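Local atomic coordinates of protein LigF (Sphingobium sp. SYK-6, PDB entry 4XT0), a protein that cleaves beta-aryl ether bonds in lignin with glutathione as co-substrate, as a beta-etherase of the glutathione S-transferase superfamily. Residues Y9-G14 / V36-F41; N16-L21 / E241-S246; K124-K129 / L150-A155; Q56-W61 / T71-Y76. All coordinates share one frame; numbering follows the deposited sequence.

In the fold
All four contacts are largely buried and all touch glutathione, but they belong to different parts of the fold. Contacts 1 and 4 lie within the thioredoxin-like N-terminal domain and share its sheet, where strands 6-10 and 59-62 are neighbours; Tyr9 N bonds to Ala59 O at 2.9 Å. Contact 3 pairs a short, weakly bonded helix with helix 146-157 in the C-terminal domain, though it meets contact 1 through Phe41 and Trp152. Contact 2 joins the two domains, packing helix 15-26 against the end of the chain. A backbone hydrogen bond ties contact 1 together, whereas contacts 2 and 4 meet chiefly through apolar groups. Contact 3 lies most peripherally, its centre about 19 Å from that of the chain, against 10 to 12 Å for the others.

Contact 1: Y9-G14 / V36-F41; sequences YSFGPG and VDPSKF. With GSH (glutathione), chain B.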
# COMPACT_ATOMS: atom_id res chain seq x y z
N TYR A 9 19.21 -7.34 -5.60
CA TYR A 9 19.93 -6.84 -4.44
C TYR A 9 19.01 -6.92 -3.23
O TYR A 9 17.95 -6.28 -3.23
CB TYR A 9 20.37 -5.40 -4.67
CG TYR A 9 21.33 -5.26 -5.82
CD1 TYR A 9 20.88 -5.05 -7.11
CD2 TYR A 9 22.70 -5.35 -5.60
CE1 TYR A 9 21.77 -4.93 -8.16
CE2 TYR A 9 23.59 -5.23 -6.64
CZ TYR A 9 23.12 -5.02 -7.92
OH TYR A 9 24.01 -4.91 -8.95
N SER A 10 19.36 -7.71 -2.22
CA SER A 10 18.43 -7.92 -1.10
C SER A 10 19.10 -8.47 0.14
O SER A 10 20.30 -8.78 0.13
CB SER A 10 17.29 -8.86 -1.52
OG SER A 10 17.65 -10.22 -1.28
N PHE A 11 18.33 -8.62 1.22
CA PHE A 11 18.85 -9.18 2.48
C PHE A 11 18.71 -10.70 2.54
O PHE A 11 18.96 -11.30 3.58
CB PHE A 11 18.13 -8.58 3.70
CG PHE A 11 18.49 -7.14 4.00
CD1 PHE A 11 19.63 -6.56 3.49
CD2 PHE A 11 17.66 -6.37 4.82
CE1 PHE A 11 19.95 -5.23 3.78
CE2 PHE A 11 17.96 -5.05 5.11
CZ PHE A 11 19.12 -4.48 4.59
N GLY A 12 18.27 -11.33 1.44
CA GLY A 12 18.03 -12.77 1.47
C GLY A 12 16.57 -13.07 1.74
O GLY A 12 15.72 -12.18 1.69
N PRO A 13 16.26 -14.35 2.04
CA PRO A 13 14.84 -14.75 2.12
C PRO A 13 14.15 -14.43 3.46
O PRO A 13 13.88 -15.32 4.26
CB PRO A 13 14.91 -16.26 1.89
CG PRO A 13 16.25 -16.65 2.39
CD PRO A 13 17.16 -15.50 2.06
N GLY A 14 13.80 -13.16 3.67
CA GLY A 14 12.98 -12.76 4.79
C GLY A 14 12.42 -11.38 4.53
O GLY A 14 13.01 -10.61 3.77
N VAL A 36 23.16 -7.90 -0.00
CA VAL A 36 23.47 -6.59 0.59
C VAL A 36 23.53 -6.79 2.10
O VAL A 36 22.51 -7.07 2.72
CB VAL A 36 22.40 -5.54 0.22
CG1 VAL A 36 22.71 -4.18 0.84
CG2 VAL A 36 22.28 -5.43 -1.30
N ASP A 37 24.72 -6.66 2.68
CA ASP A 37 24.93 -7.09 4.07
C ASP A 37 24.47 -6.03 5.06
O ASP A 37 25.14 -5.01 5.23
CB ASP A 37 26.41 -7.43 4.29
CG ASP A 37 26.66 -8.19 5.60
OD1 ASP A 37 25.80 -8.17 6.50
OD2 ASP A 37 27.73 -8.83 5.71
N PRO A 38 23.35 -6.29 5.76
CA PRO A 38 22.85 -5.31 6.73
C PRO A 38 23.79 -5.11 7.92
O PRO A 38 23.82 -4.01 8.48
CB PRO A 38 21.52 -5.93 7.18
CG PRO A 38 21.70 -7.39 6.97
CD PRO A 38 22.55 -7.52 5.75
N SER A 39 24.56 -6.13 8.30
CA SER A 39 25.47 -6.00 9.44
C SER A 39 26.55 -4.95 9.16
O SER A 39 27.13 -4.39 10.08
CB SER A 39 26.10 -7.35 9.81
OG SER A 39 27.04 -7.79 8.85
N LYS A 40 26.80 -4.68 7.88
CA LYS A 40 27.74 -3.64 7.48
C LYS A 40 27.04 -2.40 6.92
O LYS A 40 27.67 -1.56 6.30
CB LYS A 40 28.73 -4.19 6.45
CG LYS A 40 29.60 -5.31 6.98
CD LYS A 40 30.25 -6.09 5.86
CE LYS A 40 31.06 -7.24 6.41
NZ LYS A 40 31.65 -8.08 5.33
N PHE A 41 25.73 -2.32 7.15
CA PHE A 41 24.90 -1.22 6.62
C PHE A 41 25.16 -0.97 5.14
O PHE A 41 25.18 0.17 4.70
CB PHE A 41 25.16 0.07 7.40
CG PHE A 41 24.75 0.01 8.84
CD1 PHE A 41 25.65 -0.42 9.81
CD2 PHE A 41 23.48 0.38 9.23
CE1 PHE A 41 25.28 -0.48 11.15
CE2 PHE A 41 23.10 0.32 10.56
CZ PHE A 41 24.00 -0.11 11.52
N1 GSH B . 8.25 -0.35 0.56
CA1 GSH B . 9.56 -1.01 0.43
C1 GSH B . 9.46 -2.37 -0.26
O11 GSH B . 10.36 -2.76 -0.97
O12 GSH B . 8.40 -3.16 -0.07
CB1 GSH B . 10.15 -1.19 1.84
CG1 GSH B . 11.57 -1.71 1.71
CD1 GSH B . 12.15 -2.01 3.08
OE1 GSH B . 11.55 -1.66 4.08
N2 GSH B . 13.32 -2.67 3.17
CA2 GSH B . 13.90 -2.98 4.49
C2 GSH B . 15.24 -2.28 4.61
O2 GSH B . 15.86 -1.99 3.59
CB2 GSH B . 14.16 -4.49 4.59
SG2 GSH B . 12.61 -5.44 4.74
N3 GSH B . 15.77 -1.98 5.83
CA3 GSH B . 17.09 -1.33 5.89
C3 GSH B . 17.05 0.12 6.33
O31 GSH B . 18.07 0.64 6.74
O32 GSH B . 15.91 0.84 6.26
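One backbone hydrogen bond fastens the two segments together: Val36 N donates to Ser10 O over 3.0 Å, nearly straight at 166°, with the donor lying above the carbonyl plane. It is placed just where strands 6-10 and 32-35 run out into loops. Within 9-14, Ser10 OG accepts from Gly12 N at 3.0 Å, an ST turn that swings the chain off the strand. In 36-41, Asp37 OD1 accepts from Ser39 N, an Asx turn, and also from Ser39 OG, within the loop carrying Pro38.

The apolar part centres on Phe11, whose CG is anti to its carbonyl carbon (chi1 -72°). Pro38 reaches it tip to tip and sets CB over one face of the ring, 4.0 Å from the centroid, a CH-pi contact. At the ring's edge CD1 comes to 3.0 Å from Val36 O, while CE2 is 3.8 Å from N3 of glutathione. Val36 CG2 packs on Tyr9 CB, at 3.9 Å.

Phe11 is thus braced by a proline on its face and a carbonyl at its edge; the polarised ring C-H groups probably suit that oxygen, and an apolar wall is held beside the peptide of glutathione.

Contact 2: N16-L21 / E241-S246; sequences NSLKPL and EMFEKS. With GSH (glutathione), chain B.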
# COMPACT_ATOMS: atom_id res chain seq x y z
N ASN A 16 10.74 -8.08 3.26
CA ASN A 16 10.40 -7.59 1.92
C ASN A 16 11.26 -8.21 0.83
O ASN A 16 10.80 -8.42 -0.30
CB ASN A 16 10.49 -6.06 1.89
CG ASN A 16 9.35 -5.40 2.64
OD1 ASN A 16 8.18 -5.66 2.34
ND2 ASN A 16 9.67 -4.59 3.63
N SER A 17 12.50 -8.55 1.17
CA SER A 17 13.43 -9.20 0.24
C SER A 17 12.91 -10.56 -0.27
O SER A 17 13.17 -10.94 -1.41
CB SER A 17 14.80 -9.40 0.90
OG SER A 17 15.48 -8.16 1.09
N LEU A 18 12.22 -11.30 0.59
CA LEU A 18 11.77 -12.63 0.20
C LEU A 18 10.82 -12.60 -1.02
O LEU A 18 10.83 -13.53 -1.82
CB LEU A 18 11.09 -13.34 1.39
CG LEU A 18 10.63 -14.79 1.14
CD1 LEU A 18 10.76 -15.65 2.41
CD2 LEU A 18 9.19 -14.84 0.63
N LYS A 19 10.01 -11.55 -1.15
CA LYS A 19 8.97 -11.51 -2.18
C LYS A 19 9.56 -11.68 -3.59
O LYS A 19 9.23 -12.65 -4.26
CB LYS A 19 8.13 -10.23 -2.08
CG LYS A 19 7.51 -9.94 -0.68
CD LYS A 19 6.58 -8.71 -0.76
CE LYS A 19 6.21 -8.11 0.61
NZ LYS A 19 5.53 -6.78 0.45
N PRO A 20 10.46 -10.77 -4.03
CA PRO A 20 10.98 -11.05 -5.39
C PRO A 20 11.93 -12.24 -5.48
O PRO A 20 12.08 -12.83 -6.55
CB PRO A 20 11.70 -9.74 -5.78
CG PRO A 20 12.13 -9.13 -4.46
CD PRO A 20 11.03 -9.53 -3.46
N LEU A 21 12.56 -12.60 -4.36
CA LEU A 21 13.46 -13.74 -4.36
C LEU A 21 12.66 -15.01 -4.64
O LEU A 21 13.03 -15.82 -5.50
CB LEU A 21 14.20 -13.81 -3.02
CG LEU A 21 15.52 -14.59 -2.91
CD1 LEU A 21 16.57 -14.05 -3.86
CD2 LEU A 21 16.03 -14.56 -1.46
N GLU A 241 14.39 -24.54 -2.52
CA GLU A 241 15.58 -24.14 -3.27
C GLU A 241 16.07 -22.75 -2.87
O GLU A 241 17.27 -22.51 -2.74
CB GLU A 241 15.30 -24.17 -4.78
CG GLU A 241 16.53 -23.85 -5.63
CD GLU A 241 16.18 -23.61 -7.09
OE1 GLU A 241 14.97 -23.61 -7.42
OE2 GLU A 241 17.10 -23.41 -7.91
N MET A 242 15.13 -21.83 -2.67
CA MET A 242 15.45 -20.46 -2.27
C MET A 242 16.25 -20.47 -0.97
O MET A 242 17.33 -19.87 -0.86
CB MET A 242 14.16 -19.63 -2.13
CG MET A 242 14.39 -18.21 -1.61
SD MET A 242 12.87 -17.28 -1.33
CE MET A 242 12.12 -18.28 -0.04
N PHE A 243 15.74 -21.19 0.03
CA PHE A 243 16.40 -21.23 1.33
C PHE A 243 17.73 -21.99 1.27
O PHE A 243 18.68 -21.67 2.00
CB PHE A 243 15.48 -21.84 2.39
CG PHE A 243 14.39 -20.92 2.85
CD1 PHE A 243 14.68 -19.77 3.57
CD2 PHE A 243 13.06 -21.22 2.61
CE1 PHE A 243 13.67 -18.92 4.01
CE2 PHE A 243 12.04 -20.38 3.05
CZ PHE A 243 12.35 -19.23 3.74
N GLU A 244 17.79 -23.00 0.40
CA GLU A 244 19.01 -23.78 0.26
C GLU A 244 20.14 -22.96 -0.35
O GLU A 244 21.31 -23.14 -0.01
CB GLU A 244 18.75 -25.02 -0.60
CG GLU A 244 19.98 -25.89 -0.82
CD GLU A 244 20.08 -26.46 -2.23
OE1 GLU A 244 21.21 -26.71 -2.69
OE2 GLU A 244 19.02 -26.65 -2.87
N LYS A 245 19.78 -22.07 -1.26
CA LYS A 245 20.78 -21.33 -2.04
C LYS A 245 21.00 -19.91 -1.53
O LYS A 245 21.55 -19.07 -2.23
CB LYS A 245 20.39 -21.31 -3.52
CG LYS A 245 20.69 -22.62 -4.22
CD LYS A 245 20.24 -22.60 -5.67
CE LYS A 245 20.52 -23.94 -6.33
NZ LYS A 245 19.80 -24.05 -7.62
N SER A 246 20.56 -19.65 -0.30
CA SER A 246 20.70 -18.32 0.27
C SER A 246 21.57 -18.38 1.52
O SER A 246 21.30 -17.74 2.54
CB SER A 246 19.32 -17.74 0.59
OG SER A 246 18.54 -17.54 -0.59
OXT SER A 246 22.58 -19.09 1.53
N1 GSH B . 8.25 -0.35 0.56
CA1 GSH B . 9.56 -1.01 0.43
C1 GSH B . 9.46 -2.37 -0.26
O11 GSH B . 10.36 -2.76 -0.97
O12 GSH B . 8.40 -3.16 -0.07
CB1 GSH B . 10.15 -1.19 1.84
CG1 GSH B . 11.57 -1.71 1.71
CD1 GSH B . 12.15 -2.01 3.08
OE1 GSH B . 11.55 -1.66 4.08
N2 GSH B . 13.32 -2.67 3.17
CA2 GSH B . 13.90 -2.98 4.49
C2 GSH B . 15.24 -2.28 4.61
O2 GSH B . 15.86 -1.99 3.59
CB2 GSH B . 14.16 -4.49 4.59
SG2 GSH B . 12.61 -5.44 4.74
N3 GSH B . 15.77 -1.98 5.83
CA3 GSH B . 17.09 -1.33 5.89
C3 GSH B . 17.05 0.12 6.33
O31 GSH B . 18.07 0.64 6.74
O32 GSH B . 15.91 0.84 6.26
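Met242 lays its thioether across Leu18 and Leu21, which stand on successive turns of helix 15-26. Its CG, anti to the backbone N (chi1 176°), rests 4.0 Å from Leu21 CG, and the chain runs on extended to SD, which lies against Leu21 CB. A bend at the last torsion (chi3 63°) then carries the methyl aside to Leu18, where CE lies 3.8 Å from CD1 and the two side chains cross at about a right angle. The same CE sits above one face of its neighbour Phe243, toward the rim, and Phe243 CZ completes the grip on Leu18 CD1 at 4.1 Å.

At the chain's end Ser246 folds back: its OG bonds to Met242 O at 2.6 Å, while Leu21 CD2 packs against that hydroxyl from the other segment. Lys245 NZ reaches back one turn to Glu241 OE2, a 2.8 Å salt bridge using the anti lone pair.

Nearer the start of helix 15-26, Asn16 turns toward glutathione, with ND2 3.3 Å from SG2. Lys19, salt-bridged to Asp107, ties the same helix to the C-terminal domain. This is the domain interface of a glutathione S-transferase, the first helix of the thioredoxin-like domain packed against the C-terminal helical one.

Contact 3: K124-K129 / L150-A155; sequences KAIAQK and LKWRRA. With GSH (glutathione), chain B.
Trp152 leaves helix 146-157 with CG anti to its carbonyl carbon (chi1 -85°), and from CB the indole swings over toward helix 124-128. On the six-membered ring, CZ3 lies 4.2 Å from Ala127 CA, which comes in at the ring's edge near its plane. One atom further round, CH2 meets Ile126 CG2 at 4.0 Å, the isoleucine crossing the indole obliquely. On the five-membered ring NE1 donates to O31 of glutathione, 3.1 Å away with an angle of 151°; the carboxylate oxygen lies in the indole plane, at its edge.

This is the C-terminal helical domain of the glutathione S-transferase fold contributing to the glutathione pocket: one tryptophan spans the short helix and the glycyl end of the ligand. Trp119 of helix 93-121 meets the indole edge-to-face, and Phe41 brings in the N-terminal domain.

Beyond the indole, toward the end of 150-155, the helices cross at -105° and the packing is between small residues, Ala127 CB standing 4.0 Å from Ala155 CB. Lys124 bends at chi2 and chi4, bringing CE to 3.2 Å from Ala155 O. Its NZ donates in the carbonyl plane to Gln128 OE1, one turn along its own helix, at 2.5 Å.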
# COMPACT_ATOMS: atom_id res chain seq x y z
N LYS A 124 18.97 -5.55 17.57
CA LYS A 124 19.62 -4.86 18.68
C LYS A 124 21.14 -4.79 18.53
O LYS A 124 21.76 -3.80 18.92
CB LYS A 124 19.26 -5.55 20.00
CG LYS A 124 18.87 -4.59 21.11
CD LYS A 124 17.68 -3.74 20.70
CE LYS A 124 17.25 -2.82 21.82
NZ LYS A 124 18.39 -2.01 22.31
N ALA A 125 21.73 -5.84 17.96
CA ALA A 125 23.19 -5.94 17.84
C ALA A 125 23.73 -5.01 16.77
O ALA A 125 24.72 -4.30 17.00
CB ALA A 125 23.60 -7.37 17.54
N ILE A 126 23.10 -5.02 15.60
CA ILE A 126 23.44 -4.07 14.55
C ILE A 126 23.18 -2.66 15.07
O ILE A 126 24.04 -1.79 14.96
CB ILE A 126 22.62 -4.31 13.26
CG1 ILE A 126 22.78 -5.76 12.77
CG2 ILE A 126 23.04 -3.34 12.17
CD1 ILE A 126 21.84 -6.11 11.60
N ALA A 127 22.00 -2.47 15.66
CA ALA A 127 21.58 -1.17 16.17
C ALA A 127 22.55 -0.56 17.18
O ALA A 127 22.55 0.65 17.39
CB ALA A 127 20.20 -1.28 16.80
N GLN A 128 23.38 -1.40 17.81
CA GLN A 128 24.25 -0.94 18.88
C GLN A 128 25.74 -1.14 18.59
O GLN A 128 26.58 -0.87 19.45
CB GLN A 128 23.87 -1.65 20.19
CG GLN A 128 22.47 -1.28 20.69
CD GLN A 128 22.02 -2.13 21.86
OE1 GLN A 128 20.89 -2.01 22.33
NE2 GLN A 128 22.90 -2.99 22.35
N LYS A 129 26.05 -1.60 17.38
CA LYS A 129 27.44 -1.82 16.94
C LYS A 129 28.33 -0.62 17.21
O LYS A 129 29.31 -0.70 17.96
CB LYS A 129 27.48 -2.14 15.44
CG LYS A 129 27.00 -3.52 15.06
CD LYS A 129 27.79 -4.62 15.77
CE LYS A 129 29.23 -4.69 15.27
NZ LYS A 129 29.97 -5.82 15.90
N LEU A 150 14.31 7.58 12.34
CA LEU A 150 13.65 7.47 13.63
C LEU A 150 13.57 6.00 14.08
O LEU A 150 13.75 5.69 15.27
CB LEU A 150 12.26 8.09 13.56
CG LEU A 150 11.54 8.28 14.90
CD1 LEU A 150 12.49 8.86 15.94
CD2 LEU A 150 10.33 9.17 14.72
N LYS A 151 13.30 5.11 13.13
CA LYS A 151 13.25 3.68 13.43
C LYS A 151 14.59 3.16 13.95
O LYS A 151 14.63 2.40 14.92
CB LYS A 151 12.83 2.89 12.19
CG LYS A 151 11.47 2.23 12.32
CD LYS A 151 11.04 1.63 11.00
CE LYS A 151 10.49 2.68 10.06
NZ LYS A 151 9.07 3.05 10.36
N TRP A 152 15.69 3.57 13.31
CA TRP A 152 17.03 3.18 13.76
C TRP A 152 17.31 3.69 15.18
O TRP A 152 17.85 2.95 16.01
CB TRP A 152 18.11 3.69 12.78
CG TRP A 152 18.35 2.76 11.62
CD1 TRP A 152 18.02 2.99 10.30
CD2 TRP A 152 18.93 1.45 11.66
NE1 TRP A 152 18.37 1.90 9.53
CE2 TRP A 152 18.93 0.95 10.34
CE3 TRP A 152 19.44 0.66 12.69
CZ2 TRP A 152 19.43 -0.32 10.03
CZ3 TRP A 152 19.94 -0.60 12.38
CH2 TRP A 152 19.93 -1.08 11.06
N ARG A 153 16.92 4.94 15.45
CA ARG A 153 17.11 5.54 16.77
C ARG A 153 16.34 4.78 17.84
O ARG A 153 16.85 4.55 18.94
CB ARG A 153 16.67 7.01 16.75
CG ARG A 153 17.58 7.90 15.93
CD ARG A 153 17.24 9.37 16.11
NE ARG A 153 18.23 10.23 15.46
CZ ARG A 153 18.19 10.57 14.18
NH1 ARG A 153 17.21 10.12 13.41
NH2 ARG A 153 19.13 11.36 13.66
N ARG A 154 15.12 4.39 17.51
CA ARG A 154 14.26 3.65 18.43
C ARG A 154 14.70 2.18 18.56
O ARG A 154 14.47 1.56 19.60
CB ARG A 154 12.81 3.74 17.96
CG ARG A 154 12.23 5.15 18.07
CD ARG A 154 10.81 5.24 17.50
NE ARG A 154 10.11 6.43 18.00
CZ ARG A 154 8.99 6.92 17.48
NH1 ARG A 154 8.43 6.35 16.42
NH2 ARG A 154 8.44 8.00 18.01
N ALA A 155 15.34 1.65 17.52
CA ALA A 155 15.92 0.30 17.59
C ALA A 155 17.08 0.23 18.59
O ALA A 155 17.24 -0.77 19.30
CB ALA A 155 16.41 -0.13 16.21
N1 GSH B . 8.25 -0.35 0.56
CA1 GSH B . 9.56 -1.01 0.43
C1 GSH B . 9.46 -2.37 -0.26
O11 GSH B . 10.36 -2.76 -0.97
O12 GSH B . 8.40 -3.16 -0.07
CB1 GSH B . 10.15 -1.19 1.84
CG1 GSH B . 11.57 -1.71 1.71
CD1 GSH B . 12.15 -2.01 3.08
OE1 GSH B . 11.55 -1.66 4.08
N2 GSH B . 13.32 -2.67 3.17
CA2 GSH B . 13.90 -2.98 4.49
C2 GSH B . 15.24 -2.28 4.61
O2 GSH B . 15.86 -1.99 3.59
CB2 GSH B . 14.16 -4.49 4.59
SG2 GSH B . 12.61 -5.44 4.74
N3 GSH B . 15.77 -1.98 5.83
CA3 GSH B . 17.09 -1.33 5.89
C3 GSH B . 17.05 0.12 6.33
O31 GSH B . 18.07 0.64 6.74
O32 GSH B . 15.91 0.84 6.26

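Contact 4: Q56-W61 / T71-Y76; sequences QVPALW and TVICEY. With GSH (glutathione), chain B.
The cis-proline loop of the thioredoxin fold opens this contact: the peptide before Pro58 is cis, strand 59-62 follows, and helix 70-80 packs on one side of that strand. As in other glutathione S-transferases, the residue ahead of the proline holds the cysteinyl backbone of glutathione in an antiparallel, strand-like pairing. Val57 O accepts from N2 of glutathione at 2.7 Å, and Val57 N gives its hydrogen to O2 at 3.1 Å. Beside it Gln56, its chain extended beyond CG, sends NE2 to the glycyl carboxylate oxygen O32 of glutathione, 2.8 Å off, so three bonds from two residues grip the tripeptide.

Behind the loop no hydrogen bond crosses, and apolar side chains do most of the touching. Ile73, with CG1 anti to its carbonyl carbon, splits its branches: CD1 comes against the proline ring, 3.9 Å from Pro58 CG, whereas CG2 rests on Leu60 CB. Pro20 of helix 15-26 also touches Ile73. One turn on, Tyr76 stands with CG anti to its backbone N (chi1 176°), and its hydroxyl bonds to His62 ND1. Ala97 of the second subunit packs on the same tyrosine. Leu60 crosses the tyrosine at about a right angle, its CD2 reaching Tyr76 CD2 at 3.7 Å.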
# COMPACT_ATOMS: atom_id res chain seq x y z
N GLN A 56 17.38 1.29 0.42
CA GLN A 56 16.69 0.13 0.97
C GLN A 56 16.64 -1.01 -0.03
O GLN A 56 16.82 -0.82 -1.23
CB GLN A 56 15.26 0.51 1.40
CG GLN A 56 15.23 1.25 2.74
CD GLN A 56 13.83 1.39 3.30
OE1 GLN A 56 12.90 1.79 2.60
NE2 GLN A 56 13.67 1.05 4.58
N VAL A 57 16.42 -2.21 0.50
CA VAL A 57 16.29 -3.40 -0.33
C VAL A 57 14.82 -3.83 -0.27
O VAL A 57 14.12 -3.48 0.67
CB VAL A 57 17.23 -4.54 0.15
CG1 VAL A 57 18.70 -4.13 0.03
CG2 VAL A 57 16.89 -4.98 1.59
N PRO A 58 14.35 -4.61 -1.27
CA PRO A 58 15.07 -5.10 -2.45
C PRO A 58 15.08 -4.14 -3.61
O PRO A 58 14.29 -3.19 -3.70
CB PRO A 58 14.28 -6.36 -2.82
CG PRO A 58 12.88 -6.00 -2.44
CD PRO A 58 13.05 -5.28 -1.12
N ALA A 59 16.01 -4.39 -4.53
CA ALA A 59 16.08 -3.64 -5.77
C ALA A 59 16.40 -4.63 -6.89
O ALA A 59 17.28 -5.47 -6.73
CB ALA A 59 17.13 -2.51 -5.68
N LEU A 60 15.64 -4.58 -7.98
CA LEU A 60 15.92 -5.45 -9.13
C LEU A 60 16.60 -4.68 -10.24
O LEU A 60 16.13 -3.61 -10.63
CB LEU A 60 14.64 -6.08 -9.69
CG LEU A 60 14.87 -7.00 -10.91
CD1 LEU A 60 15.26 -8.40 -10.41
CD2 LEU A 60 13.65 -7.07 -11.82
N TRP A 61 17.69 -5.23 -10.75
CA TRP A 61 18.39 -4.64 -11.89
C TRP A 61 18.11 -5.52 -13.11
O TRP A 61 18.34 -6.73 -13.08
CB TRP A 61 19.89 -4.56 -11.59
CG TRP A 61 20.75 -3.83 -12.59
CD1 TRP A 61 21.17 -2.53 -12.51
CD2 TRP A 61 21.36 -4.38 -13.78
NE1 TRP A 61 21.98 -2.23 -13.58
CE2 TRP A 61 22.11 -3.35 -14.37
CE3 TRP A 61 21.33 -5.63 -14.39
CZ2 TRP A 61 22.84 -3.53 -15.55
CZ3 TRP A 61 22.04 -5.82 -15.57
CH2 TRP A 61 22.78 -4.77 -16.14
N THR A 71 6.68 -5.48 -3.77
CA THR A 71 5.45 -5.91 -4.45
C THR A 71 5.49 -5.58 -5.95
O THR A 71 5.03 -6.36 -6.77
CB THR A 71 4.21 -5.26 -3.82
OG1 THR A 71 4.13 -5.63 -2.44
CG2 THR A 71 2.91 -5.68 -4.56
N VAL A 72 6.05 -4.42 -6.29
CA VAL A 72 6.12 -3.96 -7.68
C VAL A 72 7.07 -4.85 -8.51
O VAL A 72 6.81 -5.16 -9.67
CB VAL A 72 6.56 -2.48 -7.72
CG1 VAL A 72 6.89 -2.00 -9.15
CG2 VAL A 72 5.47 -1.57 -7.07
N ILE A 73 8.19 -5.23 -7.90
CA ILE A 73 9.14 -6.09 -8.57
C ILE A 73 8.49 -7.42 -8.96
O ILE A 73 8.71 -7.92 -10.05
CB ILE A 73 10.39 -6.36 -7.67
CG1 ILE A 73 11.14 -5.06 -7.35
CG2 ILE A 73 11.32 -7.34 -8.38
CD1 ILE A 73 12.16 -5.22 -6.17
N CYS A 74 7.70 -8.00 -8.06
CA CYS A 74 7.05 -9.28 -8.36
C CYS A 74 6.09 -9.12 -9.53
O CYS A 74 6.10 -9.93 -10.45
CB CYS A 74 6.30 -9.84 -7.14
SG CYS A 74 7.35 -10.12 -5.68
N GLU A 75 5.28 -8.05 -9.51
CA GLU A 75 4.35 -7.79 -10.62
C GLU A 75 5.11 -7.52 -11.91
O GLU A 75 4.71 -7.97 -12.98
CB GLU A 75 3.41 -6.62 -10.29
CG GLU A 75 2.38 -6.92 -9.17
CD GLU A 75 0.94 -6.82 -9.64
OE1 GLU A 75 0.65 -7.19 -10.79
OE2 GLU A 75 0.08 -6.37 -8.85
N TYR A 76 6.23 -6.80 -11.80
CA TYR A 76 7.11 -6.57 -12.94
C TYR A 76 7.60 -7.88 -13.55
O TYR A 76 7.63 -8.03 -14.77
CB TYR A 76 8.32 -5.70 -12.53
CG TYR A 76 9.34 -5.50 -13.64
CD1 TYR A 76 9.14 -4.55 -14.63
CD2 TYR A 76 10.53 -6.24 -13.68
CE1 TYR A 76 10.08 -4.33 -15.65
CE2 TYR A 76 11.48 -6.05 -14.69
CZ TYR A 76 11.25 -5.08 -15.67
OH TYR A 76 12.17 -4.87 -16.68
N1 GSH B . 8.25 -0.35 0.56
CA1 GSH B . 9.56 -1.01 0.43
C1 GSH B . 9.46 -2.37 -0.26
O11 GSH B . 10.36 -2.76 -0.97
O12 GSH B . 8.40 -3.16 -0.07
CB1 GSH B . 10.15 -1.19 1.84
CG1 GSH B . 11.57 -1.71 1.71
CD1 GSH B . 12.15 -2.01 3.08
OE1 GSH B . 11.55 -1.66 4.08
N2 GSH B . 13.32 -2.67 3.17
CA2 GSH B . 13.90 -2.98 4.49
C2 GSH B . 15.24 -2.28 4.61
O2 GSH B . 15.86 -1.99 3.59
CB2 GSH B . 14.16 -4.49 4.59
SG2 GSH B . 12.61 -5.44 4.74
N3 GSH B . 15.77 -1.98 5.83
CA3 GSH B . 17.09 -1.33 5.89
C3 GSH B . 17.05 0.12 6.33
O31 GSH B . 18.07 0.64 6.74
O32 GSH B . 15.91 0.84 6.26